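Local coordinates for putative flagellar protein FliS (Parabacteroides merdae ATCC 43184, PDB 4YOK) that is of unknown function and belongs to the DUF3823 family, with a prealbumin-like N-terminal domain followed by a second beta-sandwich domain, at residues Asn24-Gly29 with Ala144-Asn149; Pro100-Ser105 with Ile122-Pro127; Glu107-Thr112 with Pro199-Lys204; Ser114-Ser119 with Val134-Ser139; Lys130-Met135 with Gly186-Gly191. All coordinates share one frame; numbering follows the deposited sequence.

Contact 1 closes the longest loop, from the N-terminal domain (24-29) to the loop after strand 131-139 (144-149), and ties the two domains together. Contact 2 pairs the start of strand 102-111 with the end of strand 115-124 and is nested inside the loop of contact 1. Contact 3 starts further along strand 102-111 and ends at the C terminus, so it crosses contacts 1 and 2. Contact 4 is nested within contacts 1 and 3 and crosses contact 2. Contact 5 shares Val134 and Met135 with contact 4, crosses contact 1 and lies inside contact 3. Contacts 3 and 4 join the two sheets of the C-terminal domain; contacts 2 and 5 each pair strands within one.

Contact 1 (Asn24-Gly29 with Ala144-Asn149); sequences NLRGTG and ADDVNN
Asp145 receives both Arg26 and Thr28, one on each carboxylate oxygen. The charged part is a salt bridge from Arg26 NE to Asp145 OD1, long at 3.3 Å, with the guanidinium and carboxylate planes 48° apart. In Arg26, CG is anti to the backbone N (chi1 171°), and the extended chain from CG carries NE to Asp145. Asp146 OD1 adds a second negative charge nearby, but well out of the guanidinium plane.

The hydrogen bonds centre on Thr28 OG1. Thr28 OG1 donates to Asp145 OD2 at 2.7 Å, tip to tip, on the syn side but 30° out of the carboxylate plane. Thr28 OG1 also accepts from Arg26 NE at 3.1 Å, nearly in the guanidinium plane. Asp145 OD1 in turn accepts from Val147 N at 3.0 Å and Asn148 N at 2.8 Å, an Asx turn and Asx motif that fix the carboxylate.

Two waters bridge the segments. One accepts from Arg26 NH1 and donates to Asp146 OD1; the other joins Gly27 N to Asp145 OD2.

Val147 CG2 lies over one face of the Arg26 guanidinium, toward its rim, 3.6 Å from Arg26 NH1.

The domains therefore meet through a polar, partly hydrated network around one buried carboxylate, which would favour charged Asp145.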
# COMPACT_ATOMS: atom_id res chain seq x y z
N ASN A 24 -3.33 -0.08 -2.72
CA ASN A 24 -2.12 -0.86 -3.01
C ASN A 24 -0.96 -0.23 -2.21
O ASN A 24 -0.66 0.95 -2.39
CB ASN A 24 -1.87 -0.83 -4.52
CG ASN A 24 -3.06 -1.35 -5.31
OD1 ASN A 24 -3.89 -0.60 -5.85
ND2 ASN A 24 -3.23 -2.62 -5.28
N LEU A 25 -0.40 -0.98 -1.26
CA LEU A 25 0.59 -0.47 -0.32
C LEU A 25 1.85 -1.32 -0.22
O LEU A 25 1.90 -2.41 -0.78
CB LEU A 25 -0.08 -0.43 1.08
CG LEU A 25 -1.40 0.39 1.19
CD1 LEU A 25 -2.12 0.09 2.47
CD2 LEU A 25 -1.12 1.88 1.09
N ARG A 26 2.81 -0.86 0.58
CA ARG A 26 3.98 -1.68 0.88
C ARG A 26 3.52 -2.66 1.94
O ARG A 26 3.11 -2.23 3.04
CB ARG A 26 5.17 -0.84 1.36
CG ARG A 26 6.30 -1.75 1.87
CD ARG A 26 7.63 -1.04 2.10
NE ARG A 26 8.57 -2.01 2.68
CZ ARG A 26 9.43 -1.76 3.66
NH1 ARG A 26 9.55 -0.53 4.15
NH2 ARG A 26 10.19 -2.73 4.14
N GLY A 27 3.50 -3.93 1.59
CA GLY A 27 3.00 -4.98 2.48
C GLY A 27 4.07 -5.78 3.18
O GLY A 27 3.79 -6.88 3.63
N THR A 28 5.29 -5.24 3.26
CA THR A 28 6.44 -5.92 3.90
C THR A 28 7.06 -5.05 4.99
O THR A 28 6.87 -3.84 4.99
CB THR A 28 7.52 -6.21 2.84
OG1 THR A 28 7.94 -4.97 2.25
CG2 THR A 28 7.07 -7.23 1.76
N GLY A 29 7.88 -5.68 5.85
CA GLY A 29 8.68 -5.01 6.88
C GLY A 29 7.91 -4.16 7.87
O GLY A 29 8.49 -3.25 8.46
N ALA A 144 6.71 -6.42 -4.40
CA ALA A 144 7.50 -5.33 -5.00
C ALA A 144 7.18 -4.05 -4.28
O ALA A 144 6.00 -3.69 -4.17
CB ALA A 144 7.19 -5.19 -6.49
N ASP A 145 8.20 -3.36 -3.77
CA ASP A 145 8.00 -2.06 -3.11
C ASP A 145 9.32 -1.28 -3.11
O ASP A 145 10.29 -1.74 -3.73
CB ASP A 145 7.39 -2.21 -1.69
CG ASP A 145 8.17 -3.14 -0.78
OD1 ASP A 145 9.33 -2.80 -0.45
OD2 ASP A 145 7.59 -4.16 -0.33
N ASP A 146 9.36 -0.10 -2.47
CA ASP A 146 10.55 0.76 -2.47
C ASP A 146 11.80 0.09 -1.85
O ASP A 146 12.92 0.48 -2.19
CB ASP A 146 10.27 2.11 -1.79
CG ASP A 146 9.70 2.07 -0.38
OD1 ASP A 146 9.59 0.97 0.18
OD2 ASP A 146 9.32 3.14 0.13
N VAL A 147 11.61 -0.95 -1.00
CA VAL A 147 12.73 -1.68 -0.35
C VAL A 147 12.91 -3.04 -1.02
O VAL A 147 14.04 -3.47 -1.23
CB VAL A 147 12.50 -1.84 1.19
CG1 VAL A 147 13.59 -2.68 1.85
CG2 VAL A 147 12.39 -0.48 1.88
N ASN A 148 11.81 -3.72 -1.33
CA ASN A 148 11.82 -5.07 -1.89
C ASN A 148 11.69 -5.03 -3.37
O ASN A 148 10.59 -4.98 -3.89
CB ASN A 148 10.70 -5.91 -1.28
CG ASN A 148 10.86 -6.10 0.19
OD1 ASN A 148 10.46 -5.25 1.00
ND2 ASN A 148 11.54 -7.18 0.56
N ASN A 149 12.81 -5.09 -4.06
CA ASN A 149 12.81 -5.06 -5.51
C ASN A 149 14.17 -5.49 -6.04
O ASN A 149 15.16 -5.48 -5.30
CB ASN A 149 12.46 -3.63 -5.99
CG ASN A 149 13.46 -2.59 -5.55
OD1 ASN A 149 14.58 -2.55 -6.07
ND2 ASN A 149 13.10 -1.71 -4.60
O HOH W 1 9.11 1.92 2.81
O HOH W 2 4.99 -4.67 -0.78

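Contact 2 (Pro100-Ser105 with Ile122-Pro127)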
# COMPACT_ATOMS: atom_id res chain seq x y z
N PRO A 100 -6.34 9.20 0.83
CA PRO A 100 -4.97 9.20 0.26
C PRO A 100 -4.58 10.56 -0.29
O PRO A 100 -5.47 11.31 -0.70
CB PRO A 100 -5.05 8.16 -0.87
CG PRO A 100 -6.34 7.40 -0.66
CD PRO A 100 -7.26 8.35 0.06
N TYR A 101 -3.27 10.88 -0.32
CA TYR A 101 -2.80 12.15 -0.92
C TYR A 101 -2.99 12.08 -2.43
O TYR A 101 -3.47 13.03 -3.05
CB TYR A 101 -1.31 12.35 -0.59
CG TYR A 101 -1.07 12.59 0.88
CD1 TYR A 101 -1.57 13.73 1.51
CD2 TYR A 101 -0.40 11.65 1.66
CE1 TYR A 101 -1.40 13.93 2.88
CE2 TYR A 101 -0.17 11.87 3.02
CZ TYR A 101 -0.67 13.01 3.62
OH TYR A 101 -0.48 13.24 4.96
N PHE A 102 -2.65 10.93 -3.01
CA PHE A 102 -2.70 10.63 -4.44
C PHE A 102 -3.25 9.24 -4.72
O PHE A 102 -3.15 8.34 -3.89
CB PHE A 102 -1.29 10.71 -5.08
CG PHE A 102 -0.66 12.08 -4.95
CD1 PHE A 102 -1.03 13.11 -5.81
CD2 PHE A 102 0.26 12.35 -3.94
CE1 PHE A 102 -0.49 14.40 -5.65
CE2 PHE A 102 0.81 13.64 -3.79
CZ PHE A 102 0.41 14.66 -4.64
N MSE A 103 -3.83 9.07 -5.91
CA MSE A 103 -4.28 7.79 -6.42
C MSE A 103 -3.61 7.60 -7.79
O MSE A 103 -3.49 8.55 -8.56
CB MSE A 103 -5.82 7.68 -6.51
CG MSE A 103 -6.52 7.62 -5.15
SE MSE A 103 -6.19 5.94 -4.15
CE MSE A 103 -7.21 4.75 -5.30
N ILE A 104 -3.20 6.36 -8.08
CA ILE A 104 -2.62 5.96 -9.35
C ILE A 104 -3.70 5.19 -10.09
O ILE A 104 -4.37 4.36 -9.49
CB ILE A 104 -1.35 5.08 -9.13
CG1 ILE A 104 -0.26 5.82 -8.33
CG2 ILE A 104 -0.79 4.55 -10.47
CD1 ILE A 104 0.82 4.87 -7.74
N SER A 105 -3.88 5.47 -11.39
CA SER A 105 -4.88 4.76 -12.19
C SER A 105 -4.39 4.60 -13.63
O SER A 105 -3.37 5.19 -13.99
CB SER A 105 -6.21 5.50 -12.18
OG SER A 105 -6.10 6.75 -12.83
N ILE A 122 -1.75 10.10 -12.34
CA ILE A 122 -1.60 10.43 -10.92
C ILE A 122 -2.66 11.47 -10.64
O ILE A 122 -2.62 12.57 -11.21
CB ILE A 122 -0.19 10.92 -10.52
CG1 ILE A 122 0.87 9.82 -10.75
CG2 ILE A 122 -0.20 11.40 -9.03
CD1 ILE A 122 2.33 10.36 -10.72
N ASN A 123 -3.63 11.09 -9.82
CA ASN A 123 -4.74 11.95 -9.44
C ASN A 123 -4.50 12.51 -8.05
O ASN A 123 -4.34 11.73 -7.10
CB ASN A 123 -6.05 11.13 -9.47
CG ASN A 123 -6.20 10.32 -10.74
OD1 ASN A 123 -6.38 10.89 -11.81
ND2 ASN A 123 -5.98 9.00 -10.68
N ARG A 124 -4.50 13.84 -7.92
CA ARG A 124 -4.33 14.49 -6.62
C ARG A 124 -5.67 14.50 -5.88
O ARG A 124 -6.66 15.04 -6.40
CB ARG A 124 -3.77 15.92 -6.78
CG ARG A 124 -3.47 16.58 -5.43
CD ARG A 124 -2.86 17.98 -5.52
NE ARG A 124 -3.68 18.86 -6.35
CZ ARG A 124 -3.25 19.43 -7.48
NH1 ARG A 124 -2.01 19.23 -7.90
NH2 ARG A 124 -4.06 20.22 -8.18
N ILE A 125 -5.72 13.87 -4.71
CA ILE A 125 -6.93 13.80 -3.88
C ILE A 125 -6.93 14.94 -2.86
O ILE A 125 -7.98 15.55 -2.64
CB ILE A 125 -7.07 12.40 -3.19
CG1 ILE A 125 -7.02 11.21 -4.21
CG2 ILE A 125 -8.30 12.30 -2.28
CD1 ILE A 125 -8.09 11.21 -5.36
N VAL A 126 -5.78 15.20 -2.21
CA VAL A 126 -5.68 16.25 -1.18
C VAL A 126 -5.19 17.53 -1.87
O VAL A 126 -4.15 17.51 -2.49
CB VAL A 126 -4.77 15.77 -0.01
CG1 VAL A 126 -4.51 16.88 1.03
CG2 VAL A 126 -5.38 14.54 0.65
N PRO A 127 -5.96 18.64 -1.81
CA PRO A 127 -5.62 19.85 -2.59
C PRO A 127 -4.21 20.41 -2.43
O PRO A 127 -3.67 20.92 -3.41
CB PRO A 127 -6.64 20.88 -2.10
CG PRO A 127 -7.80 20.08 -1.73
CD PRO A 127 -7.27 18.81 -1.14
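Pro100 O faces the branched side chain of Ile125, 3.2 Å from Ile125 CB, and Val126 CG2 also lies close to it.

Tyr101 O is gripped twice, by Ile125 N at 2.9 Å and by Val126 N at 3.3 Å. Both donors come from the same face of its plane. The Tyr101 ring lies beside Val126, with CD1 meeting CG2.

Phe102 forms a non-hydrogen-bonded antiparallel pair with Arg124. Phe102 CD1 touches Ile122 CG2 at 3.7 Å, and Phe102 CE1 touches Arg124 CG at 3.7 Å. The ring and the Arg124 chain lie side by side, pointing the same way. Asn123 O lies at the ring edge.

Met103, a selenomethionine, makes the hydrogen-bonded pair with Asn123. Met103 N donates to Asn123 O, and Met103 O accepts from Asn123 N at 2.8 Å. The side chain crosses Ile125, CG to CG1.

Ile104 pairs with Ile122 without hydrogen bonds.

Ser105 OG accepts from Asn123 ND2 at 3.1 Å, in the amide plane; a weak bond links the same ND2 to Met103 O. Asn123 CG is anti to the carbonyl carbon (chi1 -48°).

The Met103-Asn123 pair joins the strands, and the Tyr101 bonds continue past their ends. The Phe102 and Ile122 face is mainly apolar; Arg124 lends it CB and CG while its end leads away. Asn123 gives backbone and side chain to the pairing, whereas Pro100 O is buried without a polar partner.

Contact 3 (Glu107-Thr112 with Pro199-Lys204); sequences EQLSVT and PVVRLK
Leu203 holds its CG anti to the carbonyl carbon (chi1 -58°), and its two methyls meet different parts of strand 107-111. Val111 has CG1 likewise anti to the carbonyl carbon (chi1 -63°), and Val111 CG1 meets Leu203 CD1 at 3.6 Å. CG2 of Val111 lies a little further from the same methyl, so Leu203 CD1 faces both branches of the valine. The two side chains cross obliquely.

The other methyl, Leu203 CD2, sits 3.4 Å from Leu109 O. It packs against the backbone of the first strand rather than against a side chain. Leu109 reaches across with its own methyl: Leu109 CD1 meets Val201 CG2 at 4.2 Å, a looser contact.

At the far end the chain of Glu107 bends at chi2. Glu107 OE2 approaches Pro199 CD at 3.5 Å, and the two side chains cross at about a right angle. This is a carboxylate oxygen beside a ring methylene.

The backbones stay apart; the CA atoms of Ser110 and Leu203 are 6.9 Å from each other. Behind the contact, the C-terminal carboxylate is held by Arg202, whose NE donates to Lys204 O at 2.9 Å.

Leu203 and Lys204 both face Leu181 in a classic beta bulge. Strand 196-202 is an outermost strand of its sheet and lies next to strand 182-189. Strand 102-111 is an outermost strand of the other sheet, beside strand 115-124. The contact joins strand 102-111 to strand 196-202 and the residue following it. Leu109 also touches Ala118 in its own sheet and Val185 in the other.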
# COMPACT_ATOMS: atom_id res chain seq x y z
N GLU A 107 -2.85 2.26 -15.28
CA GLU A 107 -1.45 1.83 -15.42
C GLU A 107 -1.22 0.89 -16.57
O GLU A 107 -1.95 -0.09 -16.76
CB GLU A 107 -0.94 1.14 -14.14
CG GLU A 107 -1.15 1.95 -12.89
CD GLU A 107 -2.39 1.54 -12.11
OE1 GLU A 107 -3.36 1.06 -12.74
OE2 GLU A 107 -2.41 1.73 -10.88
N GLN A 108 -0.16 1.16 -17.32
CA GLN A 108 0.31 0.31 -18.40
C GLN A 108 1.81 0.13 -18.20
O GLN A 108 2.57 1.08 -18.39
CB GLN A 108 -0.05 0.87 -19.79
CG GLN A 108 -1.47 0.47 -20.24
CD GLN A 108 -1.64 -1.03 -20.43
OE1 GLN A 108 -2.63 -1.63 -19.98
NE2 GLN A 108 -0.67 -1.68 -21.09
N LEU A 109 2.20 -1.04 -17.69
CA LEU A 109 3.60 -1.35 -17.36
C LEU A 109 4.13 -2.45 -18.26
O LEU A 109 3.48 -3.47 -18.44
CB LEU A 109 3.75 -1.77 -15.88
CG LEU A 109 2.99 -0.91 -14.83
CD1 LEU A 109 3.23 -1.45 -13.42
CD2 LEU A 109 3.39 0.59 -14.90
N SER A 110 5.33 -2.25 -18.81
CA SER A 110 5.91 -3.24 -19.70
C SER A 110 7.43 -3.14 -19.69
O SER A 110 7.98 -2.13 -19.20
CB SER A 110 5.38 -3.06 -21.12
OG SER A 110 5.67 -1.75 -21.59
N VAL A 111 8.11 -4.16 -20.22
CA VAL A 111 9.56 -4.18 -20.30
C VAL A 111 9.98 -4.64 -21.68
O VAL A 111 9.38 -5.57 -22.24
CB VAL A 111 10.32 -4.97 -19.20
CG1 VAL A 111 10.11 -4.39 -17.81
CG2 VAL A 111 10.04 -6.48 -19.23
N THR A 112 11.01 -4.01 -22.21
CA THR A 112 11.68 -4.43 -23.44
C THR A 112 13.05 -4.96 -22.99
O THR A 112 13.26 -5.16 -21.79
CB THR A 112 11.77 -3.28 -24.46
OG1 THR A 112 12.72 -2.31 -23.98
CG2 THR A 112 10.41 -2.64 -24.76
N PRO A 199 -1.36 -1.79 -8.44
CA PRO A 199 -1.27 -3.24 -8.17
C PRO A 199 0.04 -3.78 -8.77
O PRO A 199 0.62 -3.15 -9.67
CB PRO A 199 -2.46 -3.83 -8.96
CG PRO A 199 -3.35 -2.67 -9.25
CD PRO A 199 -2.46 -1.49 -9.39
N VAL A 200 0.50 -4.93 -8.28
CA VAL A 200 1.67 -5.59 -8.85
C VAL A 200 1.19 -6.28 -10.13
O VAL A 200 0.13 -6.91 -10.09
CB VAL A 200 2.28 -6.59 -7.84
CG1 VAL A 200 3.40 -7.45 -8.46
CG2 VAL A 200 2.78 -5.87 -6.60
N VAL A 201 1.93 -6.13 -11.23
CA VAL A 201 1.63 -6.71 -12.54
C VAL A 201 2.71 -7.74 -12.90
O VAL A 201 3.88 -7.38 -12.98
CB VAL A 201 1.53 -5.58 -13.63
CG1 VAL A 201 1.30 -6.15 -15.03
CG2 VAL A 201 0.41 -4.59 -13.28
N ARG A 202 2.31 -9.00 -13.17
CA ARG A 202 3.26 -10.02 -13.60
C ARG A 202 3.57 -9.82 -15.10
O ARG A 202 2.66 -9.82 -15.93
CB ARG A 202 2.75 -11.46 -13.32
CG ARG A 202 3.85 -12.46 -13.59
CD ARG A 202 3.48 -13.87 -13.20
NE ARG A 202 4.56 -14.77 -13.55
CZ ARG A 202 4.57 -16.07 -13.27
NH1 ARG A 202 3.56 -16.62 -12.62
NH2 ARG A 202 5.61 -16.82 -13.61
N LEU A 203 4.85 -9.64 -15.44
CA LEU A 203 5.27 -9.43 -16.83
C LEU A 203 5.79 -10.71 -17.46
O LEU A 203 5.73 -10.84 -18.69
CB LEU A 203 6.33 -8.32 -16.94
CG LEU A 203 5.94 -6.93 -16.41
CD1 LEU A 203 7.09 -5.97 -16.59
CD2 LEU A 203 4.70 -6.38 -17.10
N LYS A 204 6.32 -11.64 -16.65
CA LYS A 204 6.81 -12.95 -17.11
C LYS A 204 6.85 -13.93 -15.94
O LYS A 204 6.80 -13.48 -14.78
CB LYS A 204 8.16 -12.85 -17.84
CG LYS A 204 9.40 -12.69 -16.96
CD LYS A 204 10.71 -12.93 -17.72
CE LYS A 204 11.20 -11.70 -18.46
NZ LYS A 204 12.46 -11.96 -19.18
OXT LYS A 204 6.85 -15.16 -16.19

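Contact 4 (Ser114-Ser119 with Val134-Ser139)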
# COMPACT_ATOMS: atom_id res chain seq x y z
N SER A 114 15.70 -3.14 -23.35
CA SER A 114 16.38 -1.89 -23.02
C SER A 114 15.68 -1.07 -21.91
O SER A 114 16.38 -0.39 -21.15
CB SER A 114 16.52 -1.06 -24.30
OG SER A 114 16.04 0.28 -24.30
N ALA A 115 14.35 -1.13 -21.80
CA ALA A 115 13.69 -0.24 -20.83
C ALA A 115 12.43 -0.79 -20.18
O ALA A 115 11.78 -1.68 -20.72
CB ALA A 115 13.31 1.05 -21.55
N MSE A 116 12.11 -0.23 -19.02
CA MSE A 116 10.83 -0.41 -18.36
C MSE A 116 10.03 0.82 -18.74
O MSE A 116 10.47 1.95 -18.46
CB MSE A 116 10.95 -0.58 -16.86
CG MSE A 116 9.58 -0.52 -16.20
SE MSE A 116 9.69 -0.81 -14.30
CE MSE A 116 7.83 -0.72 -13.96
N ASN A 117 8.90 0.60 -19.41
CA ASN A 117 7.98 1.65 -19.85
C ASN A 117 6.76 1.65 -18.94
O ASN A 117 6.21 0.59 -18.64
CB ASN A 117 7.58 1.42 -21.32
CG ASN A 117 8.79 1.45 -22.24
OD1 ASN A 117 9.59 2.38 -22.21
ND2 ASN A 117 8.98 0.42 -23.04
N ALA A 118 6.39 2.83 -18.44
CA ALA A 118 5.26 2.98 -17.52
C ALA A 118 4.46 4.23 -17.89
O ALA A 118 5.01 5.34 -17.92
CB ALA A 118 5.75 3.06 -16.07
N SER A 119 3.20 4.02 -18.27
CA SER A 119 2.27 5.11 -18.55
C SER A 119 1.14 4.97 -17.55
O SER A 119 0.66 3.85 -17.36
CB SER A 119 1.76 5.03 -19.99
OG SER A 119 2.80 5.42 -20.86
N VAL A 134 8.36 9.57 -7.70
CA VAL A 134 7.66 8.51 -8.41
C VAL A 134 8.71 7.40 -8.63
O VAL A 134 9.86 7.69 -9.01
CB VAL A 134 7.02 9.03 -9.72
CG1 VAL A 134 6.39 7.90 -10.50
CG2 VAL A 134 5.98 10.10 -9.40
N MSE A 135 8.32 6.16 -8.40
CA MSE A 135 9.25 5.03 -8.49
C MSE A 135 8.76 3.96 -9.45
O MSE A 135 7.58 3.57 -9.41
CB MSE A 135 9.47 4.39 -7.09
CG MSE A 135 10.02 5.38 -6.07
SE MSE A 135 9.97 4.60 -4.29
CE MSE A 135 8.01 5.00 -3.96
N LEU A 136 9.66 3.51 -10.32
CA LEU A 136 9.44 2.41 -11.26
C LEU A 136 10.17 1.23 -10.67
O LEU A 136 11.36 1.35 -10.36
CB LEU A 136 9.95 2.78 -12.67
CG LEU A 136 8.89 3.31 -13.64
CD1 LEU A 136 8.16 4.53 -13.10
CD2 LEU A 136 9.45 3.53 -15.03
N LEU A 137 9.45 0.12 -10.41
CA LEU A 137 10.00 -1.04 -9.72
C LEU A 137 9.80 -2.34 -10.46
O LEU A 137 8.75 -2.55 -11.09
CB LEU A 137 9.32 -1.18 -8.33
CG LEU A 137 9.31 0.06 -7.43
CD1 LEU A 137 8.23 -0.06 -6.34
CD2 LEU A 137 10.68 0.32 -6.83
N LEU A 138 10.79 -3.24 -10.34
CA LEU A 138 10.71 -4.60 -10.84
C LEU A 138 11.13 -5.54 -9.71
O LEU A 138 12.01 -5.20 -8.91
CB LEU A 138 11.56 -4.88 -12.09
CG LEU A 138 11.15 -4.13 -13.38
CD1 LEU A 138 12.28 -4.19 -14.41
CD2 LEU A 138 9.86 -4.70 -13.98
N SER A 139 10.50 -6.71 -9.65
CA SER A 139 10.84 -7.72 -8.65
C SER A 139 10.82 -9.11 -9.29
O SER A 139 10.06 -9.32 -10.24
CB SER A 139 9.83 -7.66 -7.49
OG SER A 139 10.10 -8.70 -6.56
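Met116, a selenomethionine, reaches across to strand 134-139 and meets it with both SE and CE. Its CB points toward that strand. CG is anti to the backbone N (chi1 170°), and the extended chain beyond it carries SE and CE across.

Among the apolar contacts, Met116 SE lies 3.7 Å from Leu138 CG and 4.0 Å from Leu136 CB, so it sits between two leucines that point to the same side of their strand. Met116 and Leu138 slide past each other in opposite directions. Ala118 supplies a small neighbour: Ala118 CB meets Leu136 CD2 at 3.9 Å. CG and CD1 of Leu136 lie against the same methyl at similar distances.

Contacts of side chain with backbone complete the interface. Met116 CE reaches Leu137 O at 3.5 Å, although the side chain of Leu137 points away. In the other direction, Leu136 CD2 approaches Met116 O at 3.9 Å.

The strands cross at 128° with their axes 8.6 Å apart at closest. That is face-to-face packing of two sheets, and the touching residues are all buried. Strand 115-124 is the middle strand of its three-stranded sheet. Strand 131-139 is an inner strand of the four-stranded one. Val111 from strand 102-111, with Ala183 and Val185 from strand 182-189, line the same core.

Contact 5 (Lys130-Met135 with Gly186-Gly191)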
# COMPACT_ATOMS: atom_id res chain seq x y z
N LYS A 130 1.80 17.50 -2.55
CA LYS A 130 2.82 17.60 -3.58
C LYS A 130 3.52 16.26 -3.72
O LYS A 130 3.73 15.57 -2.71
CB LYS A 130 3.86 18.69 -3.23
CG LYS A 130 3.30 20.13 -3.15
CD LYS A 130 2.85 20.68 -4.50
CE LYS A 130 2.21 22.05 -4.41
NZ LYS A 130 3.23 23.13 -4.32
N ILE A 131 3.97 15.93 -4.93
CA ILE A 131 4.68 14.65 -5.15
C ILE A 131 6.16 14.81 -4.79
O ILE A 131 6.81 15.73 -5.27
CB ILE A 131 4.52 14.13 -6.61
CG1 ILE A 131 3.04 13.90 -6.99
CG2 ILE A 131 5.38 12.87 -6.86
CD1 ILE A 131 2.77 13.78 -8.48
N SER A 132 6.68 13.91 -3.94
CA SER A 132 8.09 13.89 -3.55
C SER A 132 8.89 13.06 -4.59
O SER A 132 9.87 13.55 -5.17
CB SER A 132 8.24 13.29 -2.14
OG SER A 132 9.62 13.12 -1.83
N ARG A 133 8.40 11.84 -4.89
CA ARG A 133 9.03 11.02 -5.92
C ARG A 133 8.07 9.99 -6.47
O ARG A 133 7.10 9.61 -5.81
CB ARG A 133 10.33 10.33 -5.42
CG ARG A 133 10.16 9.37 -4.27
CD ARG A 133 11.50 8.73 -3.96
NE ARG A 133 11.39 7.76 -2.87
CZ ARG A 133 11.82 7.98 -1.62
NH1 ARG A 133 12.40 9.13 -1.30
NH2 ARG A 133 11.68 7.04 -0.70
N VAL A 134 8.36 9.57 -7.70
CA VAL A 134 7.66 8.51 -8.41
C VAL A 134 8.71 7.40 -8.63
O VAL A 134 9.86 7.69 -9.01
CB VAL A 134 7.02 9.03 -9.72
CG1 VAL A 134 6.39 7.90 -10.50
CG2 VAL A 134 5.98 10.10 -9.40
N MSE A 135 8.32 6.16 -8.40
CA MSE A 135 9.25 5.03 -8.49
C MSE A 135 8.76 3.96 -9.45
O MSE A 135 7.58 3.57 -9.41
CB MSE A 135 9.47 4.39 -7.09
CG MSE A 135 10.02 5.38 -6.07
SE MSE A 135 9.97 4.60 -4.29
CE MSE A 135 8.01 5.00 -3.96
N GLY A 186 5.18 3.43 -7.81
CA GLY A 186 4.90 4.05 -6.52
C GLY A 186 4.91 5.56 -6.59
O GLY A 186 5.62 6.13 -7.42
N VAL A 187 4.11 6.22 -5.74
CA VAL A 187 4.04 7.68 -5.64
C VAL A 187 4.09 8.03 -4.15
O VAL A 187 3.24 7.60 -3.36
CB VAL A 187 2.80 8.30 -6.34
CG1 VAL A 187 2.71 9.81 -6.07
CG2 VAL A 187 2.82 8.03 -7.85
N LEU A 188 5.12 8.78 -3.78
CA LEU A 188 5.34 9.28 -2.42
C LEU A 188 5.04 10.78 -2.38
O LEU A 188 5.57 11.53 -3.18
CB LEU A 188 6.79 9.01 -1.99
CG LEU A 188 7.19 9.53 -0.60
CD1 LEU A 188 6.55 8.67 0.52
CD2 LEU A 188 8.72 9.54 -0.45
N ALA A 189 4.20 11.19 -1.43
CA ALA A 189 3.82 12.57 -1.18
C ALA A 189 4.82 13.25 -0.26
O ALA A 189 5.35 12.60 0.65
CB ALA A 189 2.44 12.60 -0.53
N ASN A 190 5.05 14.57 -0.46
CA ASN A 190 5.86 15.38 0.47
C ASN A 190 5.28 15.23 1.87
O ASN A 190 4.05 15.35 2.05
CB ASN A 190 5.79 16.89 0.06
CG ASN A 190 6.77 17.31 -0.99
OD1 ASN A 190 7.48 16.51 -1.57
ND2 ASN A 190 6.84 18.61 -1.26
N GLY A 191 6.13 14.96 2.85
CA GLY A 191 5.68 14.85 4.24
C GLY A 191 5.16 13.49 4.66
O GLY A 191 4.95 13.28 5.85
O HOH W 3 2.32 16.66 0.41
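Gly186 and Met135 close the tight end of this antiparallel pair with two backbone bonds of 2.9 Å, N to O in each direction. The selenomethionine chain bends at chi3 (-81°). Met135 CE packs over the glycine backbone, 4.1 Å from Gly186 CA.

Next along, Val134 and Val187 lie side by side, pointing the same way, with their CG2 methyls 4.1 Å apart. Leu188 N donates almost straight to Arg133 O at 3.0 Å. Leu188 O then takes two donors, Ser132 N at 2.7 Å and, weakly, Arg133 N. Ser132 and Arg133 both face Leu188, a classic beta bulge that shifts the register by one. The packing stays close here: Leu188 CD2 stands over the centre of the Arg133 guanidinium, 3.7 Å from Arg133 CZ.

The other end is looser. Lys130 and Asn190 are exposed. Their backbones are joined by Asn190 N to Lys130 O at 2.8 Å, and a water bridges Lys130 N and Asn190 O. The Asn190 amide packs on carbon: ND2 meets Lys130 CB, and OD1 meets Ser132 CA.

Strands 131-139 and 182-189 are the two inner strands of a four-stranded sheet, with 151-155 beside the first and 196-202 beside the second. Ile131, Val134 and Val187 turn to the other sheet. Ile131 and Val187 touch Phe102 and Ile122 there, while Val134 touches Phe120 and Ile122. Met135 lies instead toward Arg152, Asp154 and the loop residue Asp146.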